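Local coordinates for phenylalanine ammonia-lyase (Rhodosporidium toruloides, PDB 1Y2M), which catalyses the non-oxidative deamination of L-phenylalanine and L-tyrosine to trans-cinnamic and p-coumaric acid, working as a homotetramer built as a dimer of dimers, at the interface of chains A and B. Coordinates in Å, arbitrary orientation; residue numbers count along the deposited sequence, not the author numbering. Chains: chain A/B, Phenylalanine ammonia-lyase.

The interface of chains A and B. Residues chain A 414, 416, 502-504; chain B 363, 367, 370-371.
One face of the indole of B:Trp371 carries A:Val502, whose CB sits 3.7 Å from the centroid of the six-membered ring in a CH-pi contact, offset toward the rim. This patch belongs to the two-fold interface between subunits of a PAL/histidase-family homotetramer, so its twin recurs with the chains exchanged. At the ring's edge, in its plane, lie OE1 of A:Gln414 and the peptide link between A:Asn503 and A:Ser504 (carbonyl C and amide N), with A:Asn503 O 3.3 Å from CH2 of the indole. The ring of B:Tyr363 meets chain A by its edge, CD2 lying 3.5 Å from the carbonyl O of A:Val502. Tryptophan suits a place where a broad ring leaves helix 368-391 to reach a loop: with CG anti to the backbone N (chi1 -169°), the indole is carried out from the helix until its six-membered ring lies against the 502-504 segment. Branched valine sets CB over the CZ3-CH2 side of the six-membered ring and CG1 near CZ2 and CE2, while CG2 turns toward B:Thr367.

A:Gln414 joins the two chains through its amide. NE2 donates to the hydroxyl OG1 of B:Thr367 over 3.2 Å, nearly straight at 176° and in the amide plane, and also to A:Val502 O at 3.0 Å, approaching that oxygen from above its carbonyl plane. These two bonds fix the rotation of the amide, which stands 72° from the indole plane. Threonine fits because its hydroxyl relays the bond, accepting from A:Gln414 and donating to B:Tyr363 O at 2.7 Å, while its CB packs on the glutamine's methylene groups. An alanine in place of A:Gln414 would probably leave B:Thr367 OG1 and A:Val502 O without their shared donor and open a gap beside the indole edge.

Nearby, small A:Ala416 at the start of helix 416-443 lets its methyl approach B:Gln370 O, and a water bridges that oxygen, at 2.8 Å, to A:Gln414 O.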
# COMPACT_ATOMS: atom_id res chain seq x y z
N GLN A 414 -22.58 -11.33 -1.64
CA GLN A 414 -21.51 -10.40 -1.23
C GLN A 414 -20.30 -11.26 -0.82
O GLN A 414 -20.28 -11.80 0.27
CB GLN A 414 -22.00 -9.53 -0.09
CG GLN A 414 -20.98 -8.53 0.41
CD GLN A 414 -20.68 -7.48 -0.65
OE1 GLN A 414 -19.82 -7.70 -1.51
NE2 GLN A 414 -21.42 -6.35 -0.63
N ALA A 416 -17.52 -11.20 0.54
CA ALA A 416 -16.47 -10.69 1.42
C ALA A 416 -15.72 -11.84 2.11
O ALA A 416 -14.53 -11.71 2.41
CB ALA A 416 -17.04 -9.75 2.41
N VAL A 502 -20.95 -1.04 -1.31
CA VAL A 502 -19.95 -1.96 -0.74
C VAL A 502 -19.93 -3.16 -1.64
O VAL A 502 -20.98 -3.73 -1.99
CB VAL A 502 -20.16 -2.39 0.73
CG1 VAL A 502 -19.75 -1.27 1.69
CG2 VAL A 502 -21.53 -2.92 1.01
N ASN A 503 -18.73 -3.55 -2.06
CA ASN A 503 -18.56 -4.72 -2.96
C ASN A 503 -17.22 -5.38 -2.60
O ASN A 503 -16.27 -4.70 -2.20
CB ASN A 503 -18.65 -4.35 -4.44
CG ASN A 503 -17.82 -3.15 -4.78
OD1 ASN A 503 -16.60 -3.29 -5.07
ND2 ASN A 503 -18.46 -1.94 -4.78
N SER A 504 -17.18 -6.71 -2.60
CA SER A 504 -16.07 -7.44 -1.96
C SER A 504 -14.75 -7.43 -2.68
O SER A 504 -13.72 -7.60 -2.05
CB SER A 504 -16.45 -8.90 -1.76
OG SER A 504 -16.35 -9.66 -2.98
N TYR B 363 -26.97 -2.17 -0.67
CA TYR B 363 -26.06 -3.15 -0.08
C TYR B 363 -25.52 -2.76 1.28
O TYR B 363 -25.21 -3.68 2.11
CB TYR B 363 -24.90 -3.47 -1.04
CG TYR B 363 -25.22 -4.33 -2.24
CD1 TYR B 363 -26.51 -4.62 -2.65
CD2 TYR B 363 -24.15 -4.75 -3.05
CE1 TYR B 363 -26.74 -5.40 -3.83
CE2 TYR B 363 -24.37 -5.45 -4.16
CZ TYR B 363 -25.62 -5.80 -4.55
OH TYR B 363 -25.70 -6.52 -5.74
N THR B 367 -26.43 -6.17 2.82
CA THR B 367 -25.28 -7.09 2.84
C THR B 367 -24.41 -6.92 4.07
O THR B 367 -23.27 -7.45 4.13
CB THR B 367 -24.38 -6.99 1.55
OG1 THR B 367 -23.61 -5.78 1.58
CG2 THR B 367 -25.19 -7.12 0.28
N GLN B 370 -22.96 -10.11 5.76
CA GLN B 370 -22.01 -10.70 4.86
C GLN B 370 -20.73 -9.86 4.80
O GLN B 370 -19.64 -10.38 4.53
CB GLN B 370 -22.65 -10.89 3.47
CG GLN B 370 -23.83 -11.84 3.40
CD GLN B 370 -25.13 -11.19 3.69
OE1 GLN B 370 -25.18 -10.04 4.06
NE2 GLN B 370 -26.22 -11.93 3.46
N TRP B 371 -20.84 -8.55 5.04
CA TRP B 371 -19.68 -7.67 5.01
C TRP B 371 -18.93 -7.72 6.35
O TRP B 371 -17.69 -7.76 6.40
CB TRP B 371 -20.16 -6.23 4.82
CG TRP B 371 -19.03 -5.27 4.50
CD1 TRP B 371 -18.38 -4.39 5.34
CD2 TRP B 371 -18.41 -5.09 3.21
NE1 TRP B 371 -17.43 -3.67 4.63
CE2 TRP B 371 -17.43 -4.08 3.33
CE3 TRP B 371 -18.59 -5.71 1.97
CZ2 TRP B 371 -16.64 -3.67 2.25
CZ3 TRP B 371 -17.80 -5.29 0.90
CH2 TRP B 371 -16.85 -4.30 1.06
O HOH W 1 -19.19 -12.82 3.15